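SnoaL-like domain-containing protein (PDB 4GB5) is of unknown function but has a SnoaL-like domain of the NTF2 clan, a fold whose cone-shaped cavity in relatives often binds small molecules. Local coordinates at residues F29-I43 with T55-F69. Numbering follows the deposited sequence. Where two conformers were deposited one is given.
Sequences FTDLPRRVHTDPLTI and TVPLSDYGAALRASF
Phe29 packs against Gly62, Leu65, Arg66 and Phe69 of helix 58-69, a worked example of an aromatic ring laid along a helix. CB sits 3.7 Å from Gly62 O; chi1 (-55°) puts CG beside the backbone N and turns the ring onto the helix, CG nearing Arg66 N and CA. CD1 and CE1 meet Leu65 CB, CD1 at 3.6 Å; CD2 and CE2 lie against Arg66 CA, a CH-pi contact over one ring face; CZ ends 3.7 Å from Phe69 CB. Cut back to an alanine, this residue would probably leave a gap beside Leu65 and Phe69 and strip the Arg66 backbone of its aromatic cover. At the other helix end, Leu58 N comes down on Asp39 OD1 from above the carboxylate plane, in a nearly straight bond (171°); OD2 holds Arg34 NH1 in a salt bridge, and Leu58 CD2 packs over the guanidinium face. Deeper in, Leu41 CD2 lies over the Tyr61 ring, 3.6 Å from its centroid, and the Tyr61 edge points at the His37 face, a water linking His37 NE2 and Tyr61 OH. Leu41 and Val56 form an antiparallel hydrogen-bonded pair. Strand 54-56, outermost in this chain, leads through Pro57 into helix 58-69, which folds back over the curved sheet, as in the alpha+beta cone of NTF2-like proteins.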
loop_
_atom_site.group_PDB
_atom_site.type_symbol
_atom_site.label_atom_id
_atom_site.label_comp_id
_atom_site.label_asym_id
_atom_site.label_seq_id
_atom_site.Cartn_x
_atom_site.Cartn_y
_atom_site.Cartn_z
ATOM N N PHE A 29 0.947 -19.936 10.147
ATOM C CA PHE A 29 2.233 -19.835 10.844
ATOM C C PHE A 29 3.101 -21.074 10.778
ATOM O O PHE A 29 4.081 -21.209 11.507
ATOM C CB PHE A 29 1.983 -19.464 12.323
ATOM C CG PHE A 29 1.170 -18.216 12.487
ATOM C CD1 PHE A 29 1.707 -16.985 12.158
ATOM C CD2 PHE A 29 -0.121 -18.288 12.962
ATOM C CE1 PHE A 29 0.957 -15.816 12.282
ATOM C CE2 PHE A 29 -0.870 -17.117 13.118
ATOM C CZ PHE A 29 -0.321 -15.900 12.755
ATOM N N THR A 30 2.720 -22.025 9.932
ATOM C CA THR A 30 3.379 -23.321 9.880
ATOM C C THR A 30 4.181 -23.523 8.611
ATOM O O THR A 30 5.400 -23.722 8.681
ATOM C CB THR A 30 2.294 -24.406 10.028
ATOM O OG1 THR A 30 1.655 -24.220 11.303
ATOM C CG2 THR A 30 2.899 -25.763 9.924
ATOM N N ASP A 31 3.513 -23.510 7.464
ATOM C CA ASP A 31 4.163 -23.693 6.162
ATOM C C ASP A 31 4.811 -22.412 5.613
ATOM O O ASP A 31 6.003 -22.404 5.272
ATOM C CB ASP A 31 3.136 -24.255 5.163
ATOM C CG ASP A 31 3.686 -24.392 3.751
ATOM O OD1 ASP A 31 4.415 -25.367 3.508
ATOM O OD2 ASP A 31 3.369 -23.543 2.884
ATOM N N LEU A 32 4.036 -21.345 5.537
ATOM C CA LEU A 32 4.468 -20.087 4.915
ATOM C C LEU A 32 5.771 -19.566 5.542
ATOM O O LEU A 32 6.651 -19.098 4.788
ATOM C CB LEU A 32 3.355 -19.069 4.960
ATOM C CG LEU A 32 3.248 -18.023 3.877
ATOM C CD1 LEU A 32 3.626 -18.545 2.480
ATOM C CD2 LEU A 32 1.810 -17.510 3.918
ATOM N N PRO A 33 5.929 -19.602 6.896
ATOM C CA PRO A 33 7.208 -19.060 7.397
ATOM C C PRO A 33 8.434 -19.753 6.815
ATOM O O PRO A 33 9.454 -19.063 6.666
ATOM C CB PRO A 33 7.113 -19.254 8.901
ATOM C CG PRO A 33 5.613 -19.168 9.172
ATOM C CD PRO A 33 4.975 -19.845 8.007
ATOM N N ARG A 34 8.356 -21.037 6.487
ATOM C CA ARG A 34 9.495 -21.692 5.872
ATOM C C ARG A 34 9.790 -21.208 4.463
ATOM O O ARG A 34 10.915 -21.292 3.999
ATOM C CB ARG A 34 9.276 -23.205 5.839
ATOM C CG ARG A 34 8.994 -23.794 7.174
ATOM C CD ARG A 34 10.221 -24.455 7.765
ATOM N NE ARG A 34 10.110 -24.546 9.219
ATOM C CZ ARG A 34 11.139 -24.526 10.060
ATOM N NH1 ARG A 34 12.393 -24.423 9.610
ATOM N NH2 ARG A 34 10.910 -24.603 11.364
ATOM N N ARG A 35 8.750 -20.732 3.790
ATOM C CA ARG A 35 8.885 -20.189 2.444
ATOM C C ARG A 35 9.346 -18.750 2.440
ATOM O O ARG A 35 9.758 -18.207 1.406
ATOM C CB ARG A 35 7.533 -20.266 1.747
ATOM C CG ARG A 35 7.071 -21.718 1.686
ATOM C CD ARG A 35 5.837 -21.901 0.841
ATOM N NE ARG A 35 5.379 -23.287 0.954
ATOM C CZ ARG A 35 5.816 -24.307 0.219
ATOM N NH1 ARG A 35 6.717 -24.120 -0.734
ATOM N NH2 ARG A 35 5.328 -25.526 0.434
ATOM N N VAL A 36 9.219 -18.078 3.581
ATOM C CA VAL A 36 9.555 -16.646 3.691
ATOM C C VAL A 36 10.843 -16.304 4.423
ATOM O O VAL A 36 11.517 -15.345 4.080
ATOM C CB VAL A 36 8.391 -15.901 4.383
ATOM C CG1 VAL A 36 8.648 -14.451 4.652
ATOM C CG2 VAL A 36 7.130 -16.047 3.531
ATOM N N HIS A 37 11.144 -17.088 5.451
ATOM C CA HIS A 37 12.236 -16.797 6.393
ATOM C C HIS A 37 13.320 -17.861 6.415
ATOM O O HIS A 37 13.096 -19.045 6.095
ATOM C CB HIS A 37 11.623 -16.707 7.806
ATOM C CG HIS A 37 10.708 -15.528 7.986
ATOM N ND1 HIS A 37 11.171 -14.231 7.909
ATOM C CD2 HIS A 37 9.388 -15.441 8.269
ATOM C CE1 HIS A 37 10.162 -13.397 8.081
ATOM N NE2 HIS A 37 9.072 -14.099 8.324
ATOM N N THR A 38 14.505 -17.421 6.802
ATOM C CA THR A 38 15.529 -18.372 7.192
ATOM C C THR A 38 15.258 -19.002 8.575
ATOM O O THR A 38 14.413 -18.545 9.351
ATOM C CB THR A 38 16.907 -17.681 7.257
ATOM O OG1 THR A 38 16.840 -16.599 8.168
ATOM C CG2 THR A 38 17.353 -17.119 5.903
ATOM N N ASP A 39 15.990 -20.079 8.873
ATOM C CA ASP A 39 15.943 -20.740 10.177
ATOM C C ASP A 39 17.389 -20.919 10.588
ATOM O O ASP A 39 18.076 -21.746 10.005
ATOM C CB ASP A 39 15.270 -22.107 10.072
ATOM C CG ASP A 39 14.969 -22.725 11.421
ATOM O OD1 ASP A 39 15.324 -22.111 12.457
ATOM O OD2 ASP A 39 14.427 -23.863 11.444
ATOM N N PRO A 40 17.849 -20.179 11.607
ATOM C CA PRO A 40 17.082 -19.250 12.430
ATOM C C PRO A 40 16.830 -17.911 11.769
ATOM O O PRO A 40 17.309 -17.656 10.677
ATOM C CB PRO A 40 17.956 -19.111 13.680
ATOM C CG PRO A 40 19.361 -19.296 13.166
ATOM C CD PRO A 40 19.240 -20.324 12.079
ATOM N N LEU A 41 16.103 -17.065 12.490
ATOM C CA LEU A 41 15.676 -15.750 12.033
ATOM C C LEU A 41 16.058 -14.725 13.102
ATOM O O LEU A 41 15.857 -14.958 14.305
ATOM C CB LEU A 41 14.138 -15.753 11.883
ATOM C CG LEU A 41 13.398 -14.462 11.537
ATOM C CD1 LEU A 41 13.922 -13.966 10.211
ATOM C CD2 LEU A 41 11.933 -14.623 11.446
ATOM N N THR A 42 16.594 -13.573 12.695
ATOM C CA THR A 42 16.797 -12.488 13.621
ATOM C C THR A 42 15.599 -11.546 13.611
ATOM O O THR A 42 15.118 -11.182 12.546
ATOM C CB THR A 42 18.068 -11.724 13.269
ATOM O OG1 THR A 42 19.179 -12.613 13.432
ATOM C CG2 THR A 42 18.260 -10.558 14.200
ATOM N N ILE A 43 15.095 -11.206 14.797
ATOM C CA ILE A 43 13.946 -10.336 14.925
ATOM C C ILE A 43 14.203 -9.184 15.880
ATOM O O ILE A 43 14.865 -9.343 16.878
ATOM C CB ILE A 43 12.710 -11.105 15.406
ATOM C CG1 ILE A 43 13.024 -11.849 16.675
ATOM C CG2 ILE A 43 12.257 -12.096 14.353
ATOM C CD1 ILE A 43 11.793 -12.469 17.338
ATOM N N THR A 55 17.957 -13.757 18.000
ATOM C CA THR A 55 18.009 -14.670 16.864
ATOM C C THR A 55 17.410 -15.950 17.393
ATOM O O THR A 55 17.904 -16.483 18.390
ATOM C CB THR A 55 19.437 -14.898 16.349
ATOM O OG1 THR A 55 19.982 -13.647 15.905
ATOM C CG2 THR A 55 19.435 -15.852 15.226
ATOM N N VAL A 56 16.329 -16.408 16.753
ATOM C CA VAL A 56 15.510 -17.480 17.291
ATOM C C VAL A 56 15.251 -18.568 16.255
ATOM O O VAL A 56 15.221 -18.297 15.062
ATOM C CB VAL A 56 14.151 -16.976 17.823
ATOM C CG1 VAL A 56 14.380 -15.939 18.937
ATOM C CG2 VAL A 56 13.283 -16.424 16.700
ATOM N N PRO A 57 15.074 -19.818 16.709
ATOM C CA PRO A 57 14.624 -20.822 15.761
ATOM C C PRO A 57 13.326 -20.421 15.104
ATOM O O PRO A 57 12.432 -19.840 15.733
ATOM C CB PRO A 57 14.361 -22.036 16.648
ATOM C CG PRO A 57 15.302 -21.857 17.797
ATOM C CD PRO A 57 15.213 -20.375 18.061
ATOM N N LEU A 58 13.192 -20.796 13.846
ATOM C CA LEU A 58 11.997 -20.415 13.111
ATOM C C LEU A 58 10.732 -21.020 13.726
ATOM O O LEU A 58 9.707 -20.342 13.763
ATOM C CB LEU A 58 12.149 -20.761 11.632
ATOM C CG LEU A 58 11.034 -20.271 10.737
ATOM C CD1 LEU A 58 10.885 -18.744 10.851
ATOM C CD2 LEU A 58 11.345 -20.714 9.321
ATOM N N SER A 59 10.796 -22.249 14.269
ATOM C CA SER A 59 9.588 -22.839 14.822
ATOM C C SER A 59 9.145 -22.085 16.092
ATOM O O SER A 59 7.957 -21.986 16.376
ATOM C CB SER A 59 9.769 -24.322 15.070
ATOM O OG SER A 59 10.718 -24.522 16.070
ATOM N N ASP A 60 10.098 -21.556 16.856
ATOM C CA ASP A 60 9.764 -20.723 18.008
ATOM C C ASP A 60 9.054 -19.445 17.541
ATOM O O ASP A 60 8.083 -18.998 18.174
ATOM C CB ASP A 60 11.014 -20.317 18.799
ATOM C CG ASP A 60 11.589 -21.457 19.640
ATOM O OD1 ASP A 60 10.914 -22.489 19.816
ATOM O OD2 ASP A 60 12.717 -21.279 20.175
ATOM N N TYR A 61 9.601 -18.813 16.510
ATOM C CA TYR A 61 9.029 -17.576 15.985
ATOM C C TYR A 61 7.608 -17.862 15.526
ATOM O O TYR A 61 6.683 -17.121 15.836
ATOM C CB TYR A 61 9.895 -17.066 14.814
ATOM C CG TYR A 61 9.319 -15.936 14.023
ATOM C CD1 TYR A 61 8.805 -16.160 12.761
ATOM C CD2 TYR A 61 9.288 -14.651 14.545
ATOM C CE1 TYR A 61 8.272 -15.098 12.023
ATOM C CE2 TYR A 61 8.768 -13.601 13.827
ATOM C CZ TYR A 61 8.286 -13.834 12.581
ATOM O OH TYR A 61 7.759 -12.768 11.889
ATOM N N GLY A 62 7.416 -18.925 14.769
ATOM C CA GLY A 62 6.074 -19.266 14.310
ATOM C C GLY A 62 5.096 -19.505 15.450
ATOM O O GLY A 62 3.965 -19.035 15.385
ATOM N N ALA A 63 5.517 -20.220 16.494
ATOM C CA ALA A 63 4.660 -20.524 17.626
ATOM C C ALA A 63 4.303 -19.240 18.362
ATOM O O ALA A 63 3.169 -19.064 18.822
ATOM C CB ALA A 63 5.373 -21.530 18.579
ATOM N N ALA A 64 5.289 -18.350 18.493
ATOM C CA ALA A 64 5.067 -17.077 19.150
ATOM C C ALA A 64 4.077 -16.216 18.372
ATOM O O ALA A 64 3.217 -15.564 18.958
ATOM C CB ALA A 64 6.391 -16.335 19.293
ATOM N N LEU A 65 4.240 -16.161 17.045
ATOM C CA LEU A 65 3.290 -15.448 16.194
ATOM C C LEU A 65 1.884 -16.032 16.295
ATOM O O LEU A 65 0.881 -15.306 16.384
ATOM C CB LEU A 65 3.710 -15.467 14.714
ATOM C CG LEU A 65 4.894 -14.651 14.217
ATOM C CD1 LEU A 65 4.836 -14.633 12.722
ATOM C CD2 LEU A 65 4.851 -13.254 14.733
ATOM N N ARG A 66 1.801 -17.354 16.301
ATOM C CA ARG A 66 0.492 -17.972 16.431
ATOM C C ARG A 66 -0.200 -17.563 17.724
ATOM O O ARG A 66 -1.385 -17.226 17.718
ATOM C CB ARG A 66 0.575 -19.490 16.304
ATOM C CG ARG A 66 -0.725 -20.171 16.589
ATOM C CD ARG A 66 -0.635 -21.657 16.464
ATOM N NE ARG A 66 -0.300 -22.042 15.101
ATOM C CZ ARG A 66 0.856 -22.561 14.716
ATOM N NH1 ARG A 66 1.845 -22.788 15.581
ATOM N NH2 ARG A 66 1.039 -22.854 13.435
ATOM N N ALA A 67 0.532 -17.612 18.827
ATOM C CA ALA A 67 -0.016 -17.197 20.115
ATOM C C ALA A 67 -0.441 -15.734 20.139
ATOM O O ALA A 67 -1.524 -15.401 20.597
ATOM C CB ALA A 67 0.999 -17.488 21.221
ATOM N N SER A 68 0.403 -14.844 19.654
ATOM C CA SER A 68 0.095 -13.419 19.755
ATOM C C SER A 68 -1.010 -12.975 18.777
ATOM O O SER A 68 -1.939 -12.232 19.138
ATOM C CB SER A 68 1.360 -12.570 19.609
ATOM O OG SER A 68 1.992 -12.735 18.354
ATOM N N PHE A 69 -0.947 -13.435 17.535
ATOM C CA PHE A 69 -1.970 -13.068 16.568
ATOM C C PHE A 69 -3.302 -13.765 16.880
ATOM O O PHE A 69 -4.345 -13.353 16.404
ATOM C CB PHE A 69 -1.485 -13.306 15.112
ATOM C CG PHE A 69 -0.551 -12.255 14.605
ATOM C CD1 PHE A 69 -1.032 -11.020 14.205
ATOM C CD2 PHE A 69 0.792 -12.488 14.455
ATOM C CE1 PHE A 69 -0.155 -10.029 13.731
ATOM C CE2 PHE A 69 1.641 -11.515 13.981
ATOM C CZ PHE A 69 1.152 -10.284 13.588
HETATM O O HOH W 1 -1.071 -21.625 11.461
HETATM O O HOH W 2 12.913 -24.212 13.651
HETATM O O HOH W 3 6.585 -13.669 9.674
#